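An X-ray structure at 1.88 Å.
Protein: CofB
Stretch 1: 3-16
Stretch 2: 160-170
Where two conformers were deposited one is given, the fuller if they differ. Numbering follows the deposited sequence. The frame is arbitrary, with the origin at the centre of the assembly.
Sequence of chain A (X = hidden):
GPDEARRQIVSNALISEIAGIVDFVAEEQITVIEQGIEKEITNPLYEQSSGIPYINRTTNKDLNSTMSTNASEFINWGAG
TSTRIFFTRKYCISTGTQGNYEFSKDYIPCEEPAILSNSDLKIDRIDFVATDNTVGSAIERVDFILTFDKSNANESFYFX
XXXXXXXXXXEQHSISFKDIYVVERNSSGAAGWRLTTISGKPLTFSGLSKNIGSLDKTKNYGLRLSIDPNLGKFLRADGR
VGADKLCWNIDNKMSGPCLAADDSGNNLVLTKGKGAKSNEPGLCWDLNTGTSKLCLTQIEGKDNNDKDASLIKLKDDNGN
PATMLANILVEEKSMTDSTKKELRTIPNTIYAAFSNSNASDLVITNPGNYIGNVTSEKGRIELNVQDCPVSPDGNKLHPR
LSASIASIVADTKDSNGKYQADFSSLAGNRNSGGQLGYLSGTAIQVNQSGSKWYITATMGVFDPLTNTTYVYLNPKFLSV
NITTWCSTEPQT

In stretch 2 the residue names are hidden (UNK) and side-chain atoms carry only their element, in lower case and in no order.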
ATOM      1  N   ASP A   3      11.907 -17.686 -42.932  1.00 68.36           N
ATOM      2  CA  ASP A   3      10.676 -17.462 -42.179  1.00 65.19           C
ATOM      3  C   ASP A   3      10.951 -16.769 -40.838  1.00 61.77           C
ATOM      4  O   ASP A   3      11.641 -17.312 -39.974  1.00 56.12           O
ATOM      5  CB  ASP A   3       9.948 -18.792 -41.959  1.00 66.37           C
ATOM      6  CG  ASP A   3       8.583 -18.614 -41.317  1.00 67.75           C
ATOM      7  OD1 ASP A   3       7.664 -18.100 -41.991  1.00 71.22           O
ATOM      8  OD2 ASP A   3       8.427 -19.000 -40.139  1.00 63.57           O
ATOM      9  N   GLU A   4      10.410 -15.562 -40.681  1.00 58.46           N
ATOM     10  CA  GLU A   4      10.577 -14.783 -39.460  1.00 61.75           C
ATOM     11  C   GLU A   4      10.059 -15.533 -38.244  1.00 64.08           C
ATOM     12  O   GLU A   4      10.723 -15.582 -37.203  1.00 54.36           O
ATOM     13  CB  GLU A   4       9.860 -13.434 -39.577  1.00 61.39           C
ATOM     14  CG  GLU A   4       9.820 -12.619 -38.279  1.00 77.47           C
ATOM     15  CD  GLU A   4       8.614 -12.938 -37.396  1.00 85.21           C
ATOM     16  OE1 GLU A   4       7.786 -13.790 -37.791  1.00 86.93           O
ATOM     17  OE2 GLU A   4       8.493 -12.335 -36.304  1.00 82.90           O
ATOM     18  N   ALA A   5       8.860 -16.097 -38.377  1.00 60.08           N
ATOM     19  CA  ALA A   5       8.210 -16.807 -37.282  1.00 59.31           C
ATOM     20  C   ALA A   5       9.107 -17.912 -36.732  1.00 52.68           C
ATOM     21  O   ALA A   5       9.235 -18.066 -35.520  1.00 49.89           O
ATOM     22  CB  ALA A   5       6.880 -17.380 -37.741  1.00 57.59           C
ATOM     23  N   ARG A   6       9.725 -18.672 -37.631  1.00 51.70           N
ATOM     24  CA  ARG A   6      10.651 -19.728 -37.242  1.00 54.41           C
ATOM     25  C   ARG A   6      11.871 -19.152 -36.522  1.00 54.89           C
ATOM     26  O   ARG A   6      12.263 -19.628 -35.451  1.00 43.17           O
ATOM     27  CB  ARG A   6      11.098 -20.527 -38.467  1.00 57.93           C
ATOM     28  CG  ARG A   6      12.346 -21.375 -38.233  1.00 61.45           C
ATOM     29  CD  ARG A   6      12.925 -21.911 -39.541  1.00 73.50           C
ATOM     30  NE  ARG A   6      13.364 -20.846 -40.445  1.00 81.62           N
ATOM     31  CZ  ARG A   6      14.609 -20.379 -40.511  1.00 76.11           C
ATOM     32  NH1 ARG A   6      15.552 -20.879 -39.720  1.00 76.48           N
ATOM     33  NH2 ARG A   6      14.912 -19.410 -41.367  1.00 70.48           N
ATOM     34  N   ARG A   7      12.471 -18.125 -37.119  1.00 51.65           N
ATOM     35  CA  ARG A   7      13.643 -17.492 -36.534  1.00 48.47           C
ATOM     36  C   ARG A   7      13.319 -16.856 -35.187  1.00 40.49           C
ATOM     37  O   ARG A   7      14.166 -16.828 -34.295  1.00 35.23           O
ATOM     38  CB  ARG A   7      14.228 -16.445 -37.486  1.00 50.46           C
ATOM     39  CG  ARG A   7      15.020 -17.036 -38.645  1.00 50.29           C
ATOM     40  CD  ARG A   7      15.876 -15.974 -39.332  1.00 53.18           C
ATOM     41  NE  ARG A   7      15.072 -14.849 -39.800  1.00 59.67           N
ATOM     42  CZ  ARG A   7      14.555 -14.757 -41.021  1.00 62.10           C
ATOM     43  NH1 ARG A   7      14.765 -15.721 -41.909  1.00 60.40           N
ATOM     44  NH2 ARG A   7      13.832 -13.697 -41.352  1.00 56.74           N
ATOM     45  N   GLN A   8      12.099 -16.354 -35.031  1.00 34.87           N
ATOM     46  CA  GLN A   8      11.733 -15.741 -33.764  1.00 40.71           C
ATOM     47  C   GLN A   8      11.663 -16.783 -32.656  1.00 41.48           C
ATOM     48  O   GLN A   8      12.007 -16.505 -31.506  1.00 35.51           O
ATOM     49  CB  GLN A   8      10.402 -15.004 -33.860  1.00 42.93           C
ATOM     50  CG  GLN A   8      10.152 -14.098 -32.664  1.00 40.37           C
ATOM     51  CD  GLN A   8      11.223 -13.014 -32.531  1.00 50.54           C
ATOM     52  OE1 GLN A   8      11.396 -12.184 -33.427  1.00 53.13           O
ATOM     53  NE2 GLN A   8      11.952 -13.027 -31.418  1.00 45.79           N
ATOM     54  N   ILE A   9      11.220 -17.987 -32.997  1.00 35.45           N
ATOM     55  CA  ILE A   9      11.085 -19.024 -31.988  1.00 33.35           C
ATOM     56  C   ILE A   9      12.461 -19.498 -31.530  1.00 32.25           C
ATOM     57  O   ILE A   9      12.685 -19.691 -30.338  1.00 31.16           O
ATOM     58  CB  ILE A   9      10.253 -20.212 -32.510  1.00 44.42           C
ATOM     59  CG1 ILE A   9       8.779 -19.807 -32.594  1.00 36.62           C
ATOM     60  CG2 ILE A   9      10.414 -21.422 -31.598  1.00 39.59           C
ATOM     61  CD1 ILE A   9       7.901 -20.821 -33.301  1.00 48.24           C
ATOM     62  N   VAL A  10      13.374 -19.685 -32.480  1.00 33.57           N
ATOM     63  CA  VAL A  10      14.765 -19.996 -32.158  1.00 31.26           C
ATOM     64  C   VAL A  10      15.372 -18.892 -31.289  1.00 33.26           C
ATOM     65  O   VAL A  10      15.995 -19.167 -30.257  1.00 28.42           O
ATOM     66  CB  VAL A  10      15.609 -20.162 -33.433  1.00 34.69           C
ATOM     67  CG1 VAL A  10      17.092 -20.265 -33.090  1.00 30.96           C
ATOM     68  CG2 VAL A  10      15.142 -21.384 -34.222  1.00 38.08           C
ATOM     69  N   SER A  11      15.176 -17.643 -31.707  1.00 28.54           N
ATOM     70  CA  SER A  11      15.730 -16.501 -30.981  1.00 28.89           C
ATOM     71  C   SER A  11      15.177 -16.394 -29.563  1.00 30.03           C
ATOM     72  O   SER A  11      15.914 -16.075 -28.632  1.00 25.80           O
ATOM     73  CB  SER A  11      15.468 -15.201 -31.751  1.00 28.58           C
ATOM     74  OG  SER A  11      16.178 -15.214 -32.980  1.00 31.69           O
ATOM     75  N   ASN A  12      13.883 -16.649 -29.388  1.00 25.84           N
ATOM     76  CA  ASN A  12      13.315 -16.633 -28.046  1.00 24.94           C
ATOM     77  C   ASN A  12      13.961 -17.677 -27.140  1.00 20.07           C
ATOM     78  O   ASN A  12      14.195 -17.420 -25.955  1.00 24.42           O
ATOM     79  CB  ASN A  12      11.799 -16.860 -28.076  1.00 30.35           C
ATOM     80  CG  ASN A  12      11.035 -15.666 -28.608  1.00 39.08           C
ATOM     81  OD1 ASN A  12      11.553 -14.548 -28.660  1.00 34.81           O
ATOM     82  ND2 ASN A  12       9.786 -15.896 -28.999  1.00 37.36           N
ATOM     83  N   ALA A  13      14.232 -18.853 -27.686  1.00 23.86           N
ATOM     84  CA  ALA A  13      14.842 -19.921 -26.900  1.00 29.07           C
ATOM     85  C   ALA A  13      16.310 -19.593 -26.585  1.00 24.66           C
ATOM     86  O   ALA A  13      16.787 -19.819 -25.469  1.00 22.36           O
ATOM     87  CB  ALA A  13      14.739 -21.243 -27.633  1.00 26.22           C
ATOM     88  N   LEU A  14      17.020 -19.072 -27.579  1.00 24.52           N
ATOM     89  CA  LEU A  14      18.400 -18.638 -27.379  1.00 25.36           C
ATOM     90  C   LEU A  14      18.498 -17.572 -26.282  1.00 25.71           C
ATOM     91  O   LEU A  14      19.342 -17.663 -25.384  1.00 23.19           O
ATOM     92  CB  LEU A  14      18.984 -18.110 -28.690  1.00 26.56           C
ATOM     93  CG  LEU A  14      19.355 -19.191 -29.707  1.00 26.96           C
ATOM     94  CD1 LEU A  14      19.632 -18.578 -31.082  1.00 26.48           C
ATOM     95  CD2 LEU A  14      20.566 -20.012 -29.224  1.00 25.04           C
ATOM     96  N   ILE A  15      17.638 -16.562 -26.354  1.00 22.61           N
ATOM     97  CA  ILE A  15      17.633 -15.505 -25.349  1.00 20.56           C
ATOM     98  C   ILE A  15      17.271 -16.035 -23.959  1.00 20.56           C
ATOM     99  O   ILE A  15      17.797 -15.565 -22.949  1.00 21.12           O
ATOM    100  CB  ILE A  15      16.656 -14.383 -25.726  1.00 23.40           C
ATOM    101  CG1 ILE A  15      17.226 -13.545 -26.868  1.00 31.22           C
ATOM    102  CG2 ILE A  15      16.328 -13.517 -24.515  1.00 24.07           C
ATOM    103  CD1 ILE A  15      18.728 -13.442 -26.861  1.00 34.97           C
ATOM    104  N   SER A  16      16.377 -17.012 -23.893  1.00 20.31           N
ATOM    105  CA  SER A  16      16.025 -17.580 -22.596  0.60 23.95           C
ATOM    106  C   SER A  16      17.224 -18.259 -21.951  1.00 20.23           C
ATOM    107  O   SER A  16      17.443 -18.116 -20.743  1.00 20.04           O
ATOM    108  CB  SER A  16      14.881 -18.581 -22.714  0.60 25.54           C
ATOM    109  OG  SER A  16      14.498 -19.013 -21.419  0.60 28.89           O
ATOM    110  N   UNK A 160      22.100 -11.786 -40.078  1.00 51.60           N
ATOM    111  CA  UNK A 160      21.546 -10.435 -40.040  1.00 55.54           C
ATOM    112  C   UNK A 160      20.037 -10.453 -39.816  1.00 60.38           C
ATOM    113  O   UNK A 160      19.486  -9.591 -39.120  1.00 56.19           O
ATOM    114  c   UNK A 160      21.865  -9.685 -41.336  1.00 72.29           C
ATOM    115  o   UNK A 160      21.048  -8.528 -41.469  1.00 66.91           O
ATOM    116  N   UNK A 161      19.369 -11.426 -40.428  1.00 60.14           N
ATOM    117  CA  UNK A 161      17.949 -11.635 -40.188  1.00 58.81           C
ATOM    118  C   UNK A 161      17.754 -12.035 -38.733  1.00 50.98           C
ATOM    119  O   UNK A 161      16.782 -11.644 -38.081  1.00 51.76           O
ATOM    120  n   UNK A 161      17.995 -13.667 -43.265  1.00 70.71           N
ATOM    121  o   UNK A 161      18.117 -11.437 -43.021  1.00 70.28           O
ATOM    122  c   UNK A 161      17.387 -12.709 -41.122  1.00 62.02           C
ATOM    123  c   UNK A 161      17.865 -12.549 -42.557  1.00 67.51           C
ATOM    124  N   UNK A 162      18.713 -12.806 -38.227  1.00 49.13           N
ATOM    125  CA  UNK A 162      18.655 -13.316 -36.867  1.00 40.60           C
ATOM    126  C   UNK A 162      18.949 -12.240 -35.831  1.00 32.74           C
ATOM    127  O   UNK A 162      18.411 -12.281 -34.728  1.00 38.86           O
ATOM    128  c   UNK A 162      17.478 -17.533 -36.034  1.00 44.52           C
ATOM    129  c   UNK A 162      17.748 -18.308 -37.143  1.00 53.78           C
ATOM    130  c   UNK A 162      18.972 -15.826 -36.860  1.00 41.95           C
ATOM    131  c   UNK A 162      18.090 -16.300 -35.898  1.00 42.95           C
ATOM    132  o   UNK A 162      17.139 -19.534 -37.277  1.00 57.43           O
ATOM    133  c   UNK A 162      19.231 -16.622 -37.968  1.00 43.68           C
ATOM    134  c   UNK A 162      19.630 -14.482 -36.700  1.00 42.79           C
ATOM    135  c   UNK A 162      18.625 -17.857 -38.115  1.00 44.12           C
ATOM    136  N   UNK A 163      19.797 -11.278 -36.178  1.00 32.33           N
ATOM    137  CA  UNK A 163      20.127 -10.217 -35.234  1.00 36.35           C
ATOM    138  C   UNK A 163      18.881  -9.428 -34.852  1.00 34.49           C
ATOM    139  O   UNK A 163      18.686  -9.060 -33.692  1.00 29.68           O
ATOM    140  c   UNK A 163      21.262  -8.001 -34.947  1.00 38.70           C
ATOM    141  c   UNK A 163      22.552  -9.946 -35.852  1.00 35.64           C
ATOM    142  c   UNK A 163      21.191  -9.259 -35.798  1.00 36.23           C
ATOM    143  N   UNK A 164      18.023  -9.174 -35.832  1.00 35.52           N
ATOM    144  CA  UNK A 164      16.789  -8.449 -35.571  1.00 36.29           C
ATOM    145  C   UNK A 164      15.867  -9.248 -34.649  1.00 35.06           C
ATOM    146  O   UNK A 164      15.267  -8.692 -33.726  1.00 31.95           O
ATOM    147  o   UNK A 164      14.986  -7.238 -36.653  1.00 59.68           O
ATOM    148  c   UNK A 164      16.073  -8.117 -36.884  1.00 45.41           C
ATOM    149  N   UNK A 165      15.754 -10.552 -34.881  1.00 33.74           N
ATOM    150  CA  UNK A 165      14.895 -11.357 -34.020  1.00 34.28           C
ATOM    151  C   UNK A 165      15.550 -11.584 -32.650  1.00 27.31           C
ATOM    152  O   UNK A 165      14.852 -11.670 -31.643  1.00 29.77           O
ATOM    153  o   UNK A 165      15.655 -13.528 -34.859  1.00 35.36           O
ATOM    154  c   UNK A 165      14.532 -12.691 -34.689  1.00 36.29           C
ATOM    155  N   UNK A 166      16.879 -11.673 -32.605  1.00 26.24           N
ATOM    156  CA  UNK A 166      17.578 -11.764 -31.320  1.00 29.44           C
ATOM    157  C   UNK A 166      17.370 -10.501 -30.493  1.00 29.63           C
ATOM    158  O   UNK A 166      17.127 -10.567 -29.287  1.00 26.79           O
ATOM    159  c   UNK A 166      19.428 -13.426 -32.004  1.00 25.54           C
ATOM    160  c   UNK A 166      19.073 -12.015 -31.532  1.00 22.85           C
ATOM    161  c   UNK A 166      20.852 -13.476 -32.543  1.00 29.59           C
ATOM    162  c   UNK A 166      19.228 -14.452 -30.881  1.00 28.79           C
ATOM    163  N   UNK A 167      17.446  -9.345 -31.144  1.00 28.35           N
ATOM    164  CA  UNK A 167      17.282  -8.083 -30.436  1.00 29.82           C
ATOM    165  C   UNK A 167      15.853  -7.932 -29.929  1.00 31.58           C
ATOM    166  O   UNK A 167      15.619  -7.426 -28.830  1.00 34.02           O
ATOM    167  c   UNK A 167      17.670  -6.910 -31.339  1.00 34.06           C
ATOM    168  c   UNK A 167      19.577  -5.719 -32.515  1.00 46.98           C
ATOM    169  c   UNK A 167      19.175  -6.684 -31.414  1.00 30.13           C
ATOM    170  o   UNK A 167      18.730  -5.413 -33.383  1.00 44.60           O
ATOM    171  o   UNK A 167      20.745  -5.273 -32.516  1.00 52.88           O
ATOM    172  N   UNK A 168      14.902  -8.384 -30.737  1.00 33.39           N
ATOM    173  CA  UNK A 168      13.499  -8.395 -30.343  1.00 32.53           C
ATOM    174  C   UNK A 168      13.286  -9.294 -29.120  1.00 34.20           C
ATOM    175  O   UNK A 168      12.621  -8.910 -28.157  1.00 38.36           O
ATOM    176  c   UNK A 168      10.332  -9.249 -32.420  1.00 52.94           C
ATOM    177  n   UNK A 168       8.145 -10.010 -33.344  1.00 70.81           N
ATOM    178  c   UNK A 168       8.951  -9.804 -32.106  1.00 65.98           C
ATOM    179  c   UNK A 168      11.176  -9.104 -31.163  1.00 49.94           C
ATOM    180  c   UNK A 168      12.631  -8.848 -31.517  1.00 36.91           C
ATOM    181  N   UNK A 169      13.869 -10.486 -29.148  1.00 32.51           N
ATOM    182  CA  UNK A 169      13.732 -11.400 -28.022  1.00 31.37           C
ATOM    183  C   UNK A 169      14.405 -10.822 -26.774  1.00 28.33           C
ATOM    184  O   UNK A 169      13.901 -10.966 -25.653  1.00 26.54           O
ATOM    185  c   UNK A 169      14.312 -12.751 -28.372  1.00 27.47           C
ATOM    186  N   UNK A 170      15.534 -10.147 -26.971  1.00 25.25           N
ATOM    187  CA  UNK A 170      16.252  -9.553 -25.854  1.00 24.43           C
ATOM    188  C   UNK A 170      15.413  -8.461 -25.195  1.00 28.59           C
ATOM    189  O   UNK A 170      15.364  -8.365 -23.971  1.00 26.46           O
ATOM    190  c   UNK A 170      17.599  -9.001 -26.312  1.00 25.40           C
TER

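Position 160 carries one carbon and then one oxygen. It lies out of reach of stretch 1. A single hydroxyl on CB makes it Ser160.

The side chain of position 161 has two carbons, the second bearing one oxygen and one nitrogen. Its CB lies over one face of the Arg7 guanidinium, 3.4 Å from Arg7 NE. A short side chain ending in an amide is Asn161.

Position 162 has one carbon, then a ring of six carbons bearing one oxygen. Arg7 CG packs over one face of the ring, and Ser11 OG lies at its edge. A six-membered ring with a hydroxyl is Tyr162. Arg7 CD stands 3.6 Å from the centroid of the Tyr162 ring, nearly on its normal, in a CH-pi contact. Val10 CG1 is 4.0 Å from Tyr162 CE1. Arg6 NH1 comes within 3.2 Å of Tyr162 OH.

Position 163 has three carbons, two of them branching from CB. It points away from stretch 1 and touches nothing there. This is Val163.

Position 164 has one carbon and one oxygen, and makes no contact with stretch 1. It is Ser164.

Position 165 also has one carbon and one oxygen, but points toward the partner helix. The oxygen lies 2.6 Å from Ser11 OG, close enough for a short hydrogen bond. This is Ser165, with chi1 in the p well. Either hydroxyl, Ser11 OG or Ser165 OG, could be the donor.

Position 166 has four carbons, forked at the second. One fork carbon lies 4.2 Å from both Leu14 CD1 and Ile15 CD1. A fork beyond CB gives Leu166, and that carbon is CD2.

Position 167 has three carbons, the third bearing two oxygens. It points away from stretch 1, without contact. The carboxylate at this length is Glu167.

Position 168 has four carbons in a row ending in nitrogen. The chain is extended, with all four chi angles t, and passes Gln8. This is Lys168. Its CD is 3.3 Å from Gln8 OE1. Lys168 NZ forms a long salt bridge with Glu4 OE2 at 3.8 Å; the Glu4 side chain is poorly ordered.

Position 169 has a single carbon, CB, which is 3.4 Å from Ile15 CG1 and 3.3 Å from Asn12 OD1. It is Ala169.

Position 170 also has one carbon. Its backbone N is 3.8 Å from Ile15 CG1. It is Ala170.

The helix axes cross at -52° and approach to 8.4 Å. The backbones come close at Ser11, whose CA is 5.1 Å from Leu166 CA, and at Asn12, whose CA is 5.2 Å from Ala169 CA; the small side chains of Ser11, Ser165 and Ala169 lie here. Ser11 sits among Tyr162, Ser165, Leu166 and Ala169. In return, Ala169 fits among Gln8, Ser11, Asn12 and Ile15, and Tyr162 among Arg6, Arg7, Val10 and Ser11. Gln8 NE2 donates to Ser165 O at 3.2 Å and, within its own helix, to Asn12 OD1 at 3.2 Å. The contact therefore combines interlocking side chains with a small polar centre, and buries 705 Å² in all.

Stretch 2 160-170: SNYVSSLEKAA
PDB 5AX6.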